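Local atomic coordinates of probable hydrolase (Pseudomonas aeruginosa, PDB entry 7AL6), a protein that is of unknown function but has the alpha/beta hydrolase fold and probably acts as a hydrolase, perhaps a lipolytic one. Residues 58-69 with 75-84. Numbering follows the deposited sequence.
Sequences LDFAGHGHSAHR and YLLWDYALDV
R69 reaches across to D83, near the middle of helix 77-91, NH1 and NH2 both gripping OD2, at 3.0 and 2.8 Å. That oxygen lies near the guanidinium plane. Arginine suits the place because its long chain, extended from CG to NE (chi3 -174°), first passes Y75, laying CG over the ring face 4.0 Å from the centroid in a CH-pi contact. A61 CB covers one guanidinium face. Tyrosine at 75 offers a hydroxyl besides its face: the backbone N of R69 gives Y75 OH a nearly straight hydrogen bond (3.1 Å, 169°), and D202 is its second partner.

The tightly packed part is aromatic and aliphatic. The flat rings of F60 and Y80 suit a buried site, Y80 CD1 coming within 3.5 Å of F60 CD1, the planes oblique at 40°; short, branched V84 sets CG2 at the F60 ring edge and against L58 CD2. Packing is looser where water mediates: one links A61 N to D83 OD2; another, over the Y80 ring, joins R69 NH2 to L76 O. Y75, D79 and H68 are partly exposed.

The contact thus ties the loop after strand 53-58 to the following helix, part of a beta-alpha-beta crossover, with strand 28-33 and M103 and L111 of helix 103-114 packed against its apolar side.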
ATOM      1  N   LEU A  58     -15.913 -13.532 -11.658  1.00 20.83           N
ATOM      2  CA  LEU A  58     -14.890 -12.710 -11.045  1.00 25.96           C
ATOM      3  C   LEU A  58     -14.935 -11.286 -11.563  1.00 26.21           C
ATOM      4  O   LEU A  58     -15.084 -11.061 -12.765  1.00 23.24           O
ATOM      5  CB  LEU A  58     -13.538 -13.323 -11.372  1.00 22.56           C
ATOM      6  CG  LEU A  58     -12.298 -12.766 -10.697  1.00 22.10           C
ATOM      7  CD1 LEU A  58     -12.301 -13.092  -9.222  1.00 26.04           C
ATOM      8  CD2 LEU A  58     -11.060 -13.359 -11.428  1.00 25.68           C
ATOM      9  N   ASP A  59     -14.775 -10.362 -10.646  1.00 22.80           N
ATOM     10  CA  ASP A  59     -14.576  -8.949 -10.982  1.00 20.57           C
ATOM     11  C   ASP A  59     -13.075  -8.855 -11.222  1.00 25.14           C
ATOM     12  O   ASP A  59     -12.324  -9.206 -10.356  1.00 23.87           O
ATOM     13  CB  ASP A  59     -15.041  -7.995  -9.883  1.00 22.76           C
ATOM     14  CG  ASP A  59     -16.508  -7.628  -9.955  1.00 23.50           C
ATOM     15  OD1 ASP A  59     -17.062  -7.740 -11.005  1.00 24.19           O
ATOM     16  OD2 ASP A  59     -17.047  -7.277  -8.960  1.00 23.12           O
ATOM     17  N   PHE A  60     -12.631  -8.360 -12.358  1.00 20.63           N
ATOM     18  CA  PHE A  60     -11.196  -8.117 -12.580  1.00 21.91           C
ATOM     19  C   PHE A  60     -10.781  -6.965 -11.664  1.00 22.46           C
ATOM     20  O   PHE A  60     -11.566  -6.081 -11.357  1.00 22.77           O
ATOM     21  CB  PHE A  60     -10.903  -7.723 -14.030  1.00 20.65           C
ATOM     22  CG  PHE A  60     -10.708  -8.866 -14.982  1.00 23.01           C
ATOM     23  CD1 PHE A  60      -9.921  -9.938 -14.636  1.00 21.35           C
ATOM     24  CD2 PHE A  60     -11.312  -8.864 -16.224  1.00 24.43           C
ATOM     25  CE1 PHE A  60      -9.740 -10.989 -15.509  1.00 24.07           C
ATOM     26  CE2 PHE A  60     -11.123  -9.918 -17.099  1.00 29.00           C
ATOM     27  CZ  PHE A  60     -10.342 -10.979 -16.736  1.00 23.12           C
ATOM     28  N   ALA A  61      -9.495  -6.879 -11.391  1.00 23.54           N
ATOM     29  CA  ALA A  61      -8.878  -5.775 -10.643  1.00 24.14           C
ATOM     30  C   ALA A  61      -9.261  -4.450 -11.313  1.00 27.67           C
ATOM     31  O   ALA A  61      -9.251  -4.348 -12.529  1.00 25.43           O
ATOM     32  CB  ALA A  61      -7.389  -5.955 -10.625  1.00 25.96           C
ATOM     33  N   GLY A  62      -9.661  -3.468 -10.519  1.00 27.69           N
ATOM     34  CA  GLY A  62     -10.064  -2.132 -10.981  1.00 24.74           C
ATOM     35  C   GLY A  62     -11.444  -2.116 -11.611  1.00 24.68           C
ATOM     36  O   GLY A  62     -11.783  -1.120 -12.178  1.00 28.81           O
ATOM     37  N   HIS A  63     -12.210  -3.190 -11.499  1.00 27.52           N
ATOM     38  CA  HIS A  63     -13.564  -3.327 -12.078  1.00 20.43           C
ATOM     39  C   HIS A  63     -14.559  -3.779 -11.008  1.00 23.43           C
ATOM     40  O   HIS A  63     -14.142  -4.331 -10.033  1.00 19.80           O
ATOM     41  CB  HIS A  63     -13.598  -4.352 -13.213  1.00 24.48           C
ATOM     42  CG  HIS A  63     -12.801  -4.032 -14.428  1.00 21.23           C
ATOM     43  ND1 HIS A  63     -11.454  -4.071 -14.451  1.00 19.86           N
ATOM     44  CD2 HIS A  63     -13.176  -3.743 -15.682  1.00 26.34           C
ATOM     45  CE1 HIS A  63     -11.030  -3.783 -15.643  1.00 24.98           C
ATOM     46  NE2 HIS A  63     -12.052  -3.581 -16.407  1.00 22.22           N
ATOM     47  N   GLY A  64     -15.834  -3.488 -11.205  1.00 20.26           N
ATOM     48  CA  GLY A  64     -16.908  -3.959 -10.326  1.00 25.04           C
ATOM     49  C   GLY A  64     -16.619  -3.621  -8.882  1.00 24.90           C
ATOM     50  O   GLY A  64     -16.381  -2.482  -8.559  1.00 22.60           O
ATOM     51  N   HIS A  65     -16.606  -4.635  -8.053  1.00 22.17           N
ATOM     52  CA  HIS A  65     -16.311  -4.447  -6.625  1.00 22.15           C
ATOM     53  C   HIS A  65     -14.925  -4.959  -6.214  1.00 27.29           C
ATOM     54  O   HIS A  65     -14.609  -4.998  -5.007  1.00 23.34           O
ATOM     55  CB  HIS A  65     -17.421  -5.109  -5.791  1.00 25.51           C
ATOM     56  CG  HIS A  65     -18.741  -4.389  -5.896  1.00 25.24           C
ATOM     57  ND1 HIS A  65     -19.933  -4.926  -5.466  1.00 29.95           N
ATOM     58  CD2 HIS A  65     -19.044  -3.178  -6.426  1.00 21.62           C
ATOM     59  CE1 HIS A  65     -20.910  -4.067  -5.711  1.00 28.66           C
ATOM     60  NE2 HIS A  65     -20.397  -3.000  -6.297  1.00 25.74           N
ATOM     61  N   SER A  66     -14.075  -5.328  -7.173  1.00 24.93           N
ATOM     62  CA  SER A  66     -12.731  -5.783  -6.837  1.00 24.78           C
ATOM     63  C   SER A  66     -11.864  -4.583  -6.472  1.00 20.73           C
ATOM     64  O   SER A  66     -12.068  -3.479  -6.958  1.00 23.17           O
ATOM     65  CB  SER A  66     -12.101  -6.564  -8.012  1.00 17.38           C
ATOM     66  OG  SER A  66     -12.564  -7.911  -7.993  1.00 22.18           O
ATOM     67  N   ALA A  67     -10.840  -4.822  -5.674  1.00 25.19           N
ATOM     68  CA  ALA A  67      -9.941  -3.730  -5.353  1.00 20.59           C
ATOM     69  C   ALA A  67      -9.232  -3.223  -6.599  1.00 24.05           C
ATOM     70  O   ALA A  67      -9.025  -3.960  -7.566  1.00 23.96           O
ATOM     71  CB  ALA A  67      -8.923  -4.198  -4.318  1.00 25.22           C
ATOM     72  N   HIS A  68      -8.874  -1.940  -6.567  1.00 24.06           N
ATOM     73  CA  HIS A  68      -7.862  -1.398  -7.456  1.00 25.52           C
ATOM     74  C   HIS A  68      -6.488  -1.953  -7.084  1.00 25.08           C
ATOM     75  O   HIS A  68      -6.204  -2.244  -5.923  1.00 30.80           O
ATOM     76  CB  HIS A  68      -7.820   0.133  -7.375  1.00 24.30           C
ATOM     77  CG  HIS A  68      -9.106   0.789  -7.705  1.00 34.78           C
ATOM     78  ND1 HIS A  68      -9.805   0.511  -8.860  1.00 32.69           N
ATOM     79  CD2 HIS A  68      -9.856   1.675  -7.008  1.00 32.75           C
ATOM     80  CE1 HIS A  68     -10.920   1.215  -8.871  1.00 37.69           C
ATOM     81  NE2 HIS A  68     -10.974   1.925  -7.758  1.00 33.20           N
ATOM     82  N   ARG A  69      -5.636  -2.101  -8.084  1.00 27.39           N
ATOM     83  CA  ARG A  69      -4.268  -2.539  -7.837  1.00 27.61           C
ATOM     84  C   ARG A  69      -3.508  -1.498  -7.018  1.00 28.77           C
ATOM     85  O   ARG A  69      -3.813  -0.304  -7.056  1.00 24.96           O
ATOM     86  CB  ARG A  69      -3.522  -2.751  -9.156  1.00 26.45           C
ATOM     87  CG  ARG A  69      -4.110  -3.834 -10.084  1.00 28.06           C
ATOM     88  CD  ARG A  69      -3.061  -4.268 -11.125  1.00 29.22           C
ATOM     89  NE  ARG A  69      -3.610  -5.188 -12.106  1.00 27.81           N
ATOM     90  CZ  ARG A  69      -3.977  -6.434 -11.826  1.00 27.40           C
ATOM     91  NH1 ARG A  69      -3.832  -6.909 -10.607  1.00 27.20           N
ATOM     92  NH2 ARG A  69      -4.475  -7.207 -12.777  1.00 27.53           N
ATOM     93  N   TYR A  75      -2.034  -2.711 -15.594  1.00 22.10           N
ATOM     94  CA  TYR A  75      -3.257  -3.462 -15.952  1.00 24.04           C
ATOM     95  C   TYR A  75      -3.045  -4.074 -17.344  1.00 29.65           C
ATOM     96  O   TYR A  75      -3.790  -3.798 -18.234  1.00 25.19           O
ATOM     97  CB  TYR A  75      -4.516  -2.601 -15.898  1.00 21.95           C
ATOM     98  CG  TYR A  75      -5.043  -2.243 -14.532  1.00 29.86           C
ATOM     99  CD1 TYR A  75      -4.584  -1.126 -13.863  1.00 26.83           C
ATOM    100  CD2 TYR A  75      -6.063  -2.957 -13.945  1.00 26.27           C
ATOM    101  CE1 TYR A  75      -5.086  -0.755 -12.631  1.00 27.18           C
ATOM    102  CE2 TYR A  75      -6.574  -2.606 -12.711  1.00 27.13           C
ATOM    103  CZ  TYR A  75      -6.086  -1.499 -12.052  1.00 27.56           C
ATOM    104  OH  TYR A  75      -6.568  -1.145 -10.847  1.00 28.50           O
ATOM    105  N   LEU A  76      -1.996  -4.868 -17.497  1.00 28.75           N
ATOM    106  CA  LEU A  76      -1.678  -5.573 -18.761  1.00 29.83           C
ATOM    107  C   LEU A  76      -2.411  -6.913 -18.785  1.00 28.88           C
ATOM    108  O   LEU A  76      -2.803  -7.390 -17.741  1.00 24.79           O
ATOM    109  CB  LEU A  76      -0.169  -5.706 -18.915  1.00 30.87           C
ATOM    110  CG  LEU A  76       0.581  -4.389 -18.789  1.00 25.15           C
ATOM    111  CD1 LEU A  76       2.054  -4.568 -19.025  1.00 33.12           C
ATOM    112  CD2 LEU A  76       0.008  -3.344 -19.706  1.00 29.21           C
ATOM    113  N   LEU A  77      -2.572  -7.506 -19.959  1.00 26.30           N
ATOM    114  CA  LEU A  77      -3.377  -8.730 -20.146  1.00 23.74           C
ATOM    115  C   LEU A  77      -2.828  -9.872 -19.290  1.00 23.81           C
ATOM    116  O   LEU A  77      -3.624 -10.544 -18.710  1.00 29.67           O
ATOM    117  CB  LEU A  77      -3.406  -9.097 -21.629  1.00 30.16           C
ATOM    118  CG  LEU A  77      -4.191  -8.155 -22.531  1.00 34.80           C
ATOM    119  CD1 LEU A  77      -3.973  -8.498 -23.986  1.00 38.16           C
ATOM    120  CD2 LEU A  77      -5.664  -8.179 -22.210  1.00 27.40           C
ATOM    121  N   TRP A  78      -1.518 -10.052 -19.205  1.00 26.27           N
ATOM    122  CA  TRP A  78      -0.883 -11.128 -18.405  1.00 27.45           C
ATOM    123  C   TRP A  78      -1.031 -10.862 -16.900  1.00 28.23           C
ATOM    124  O   TRP A  78      -0.847 -11.785 -16.159  1.00 26.22           O
ATOM    125  CB  TRP A  78       0.560 -11.395 -18.835  1.00 34.32           C
ATOM    126  CG  TRP A  78       1.378 -10.173 -19.033  1.00 29.10           C
ATOM    127  CD1 TRP A  78       2.106  -9.524 -18.101  1.00 29.73           C
ATOM    128  CD2 TRP A  78       1.525  -9.439 -20.248  1.00 31.48           C
ATOM    129  NE1 TRP A  78       2.706  -8.441 -18.655  1.00 34.97           N
ATOM    130  CE2 TRP A  78       2.359  -8.356 -19.966  1.00 30.41           C
ATOM    131  CE3 TRP A  78       1.021  -9.577 -21.533  1.00 30.79           C
ATOM    132  CZ2 TRP A  78       2.722  -7.433 -20.932  1.00 40.31           C
ATOM    133  CZ3 TRP A  78       1.356  -8.652 -22.483  1.00 35.52           C
ATOM    134  CH2 TRP A  78       2.200  -7.597 -22.187  1.00 40.53           C
ATOM    135  N   ASP A  79      -1.229  -9.618 -16.484  1.00 27.35           N
ATOM    136  CA  ASP A  79      -1.502  -9.252 -15.074  1.00 24.27           C
ATOM    137  C   ASP A  79      -2.850  -9.874 -14.689  1.00 24.49           C
ATOM    138  O   ASP A  79      -2.913 -10.509 -13.665  1.00 25.35           O
ATOM    139  CB  ASP A  79      -1.464  -7.739 -14.853  1.00 25.66           C
ATOM    140  CG  ASP A  79      -0.132  -7.074 -15.137  1.00 29.19           C
ATOM    141  OD1 ASP A  79       0.863  -7.649 -14.809  1.00 27.30           O
ATOM    142  OD2 ASP A  79      -0.138  -6.003 -15.661  1.00 24.50           O
ATOM    143  N   TYR A  80      -3.866  -9.755 -15.541  1.00 26.09           N
ATOM    144  CA  TYR A  80      -5.154 -10.403 -15.294  1.00 25.43           C
ATOM    145  C   TYR A  80      -5.011 -11.920 -15.280  1.00 25.16           C
ATOM    146  O   TYR A  80      -5.667 -12.608 -14.486  1.00 26.84           O
ATOM    147  CB  TYR A  80      -6.182 -10.010 -16.352  1.00 23.75           C
ATOM    148  CG  TYR A  80      -6.641  -8.564 -16.395  1.00 28.39           C
ATOM    149  CD1 TYR A  80      -7.181  -7.927 -15.265  1.00 26.55           C
ATOM    150  CD2 TYR A  80      -6.547  -7.830 -17.587  1.00 27.39           C
ATOM    151  CE1 TYR A  80      -7.598  -6.592 -15.337  1.00 25.93           C
ATOM    152  CE2 TYR A  80      -6.947  -6.507 -17.656  1.00 26.81           C
ATOM    153  CZ  TYR A  80      -7.487  -5.898 -16.523  1.00 29.07           C
ATOM    154  OH  TYR A  80      -7.882  -4.589 -16.610  1.00 24.63           O
ATOM    155  N   ALA A  81      -4.160 -12.464 -16.162  1.00 26.78           N
ATOM    156  CA  ALA A  81      -3.984 -13.915 -16.223  1.00 25.69           C
ATOM    157  C   ALA A  81      -3.420 -14.443 -14.922  1.00 23.81           C
ATOM    158  O   ALA A  81      -3.867 -15.474 -14.411  1.00 26.38           O
ATOM    159  CB  ALA A  81      -3.045 -14.278 -17.381  1.00 25.74           C
ATOM    160  N   LEU A  82      -2.395 -13.767 -14.388  1.00 25.04           N
ATOM    161  CA  LEU A  82      -1.856 -14.179 -13.097  1.00 20.95           C
ATOM    162  C   LEU A  82      -2.944 -14.147 -12.020  1.00 22.80           C
ATOM    163  O   LEU A  82      -3.074 -15.095 -11.231  1.00 22.28           O
ATOM    164  CB  LEU A  82      -0.663 -13.279 -12.735  1.00 25.08           C
ATOM    165  CG  LEU A  82      -0.018 -13.587 -11.364  1.00 24.71           C
ATOM    166  CD1 LEU A  82       0.488 -15.042 -11.276  1.00 27.55           C
ATOM    167  CD2 LEU A  82       1.081 -12.632 -11.015  1.00 29.74           C
ATOM    168  N   ASP A  83      -3.745 -13.061 -11.971  1.00 20.61           N
ATOM    169  CA  ASP A  83      -4.832 -12.966 -10.975  1.00 21.75           C
ATOM    170  C   ASP A  83      -5.765 -14.175 -11.032  1.00 23.39           C
ATOM    171  O   ASP A  83      -6.133 -14.748 -10.003  1.00 24.87           O
ATOM    172  CB  ASP A  83      -5.666 -11.695 -11.172  1.00 19.88           C
ATOM    173  CG  ASP A  83      -4.871 -10.426 -10.930  1.00 28.65           C
ATOM    174  OD1 ASP A  83      -3.762 -10.476 -10.357  1.00 26.61           O
ATOM    175  OD2 ASP A  83      -5.396  -9.372 -11.269  1.00 26.39           O
ATOM    176  N   VAL A  84      -6.175 -14.557 -12.243  1.00 23.28           N
ATOM    177  CA  VAL A  84      -7.109 -15.671 -12.406  1.00 24.33           C
ATOM    178  C   VAL A  84      -6.486 -16.964 -11.906  1.00 25.64           C
ATOM    179  O   VAL A  84      -7.112 -17.739 -11.181  1.00 22.73           O
ATOM    180  CB  VAL A  84      -7.534 -15.767 -13.885  1.00 26.14           C
ATOM    181  CG1 VAL A  84      -8.388 -16.987 -14.117  1.00 23.51           C
ATOM    182  CG2 VAL A  84      -8.318 -14.499 -14.282  1.00 26.76           C
TER
HETATM  183  O   HOH W   1      -7.959  -9.371 -11.782  1.00 24.31           O
HETATM  184  O   HOH W   2      -4.370  -6.225 -15.586  1.00 28.30           O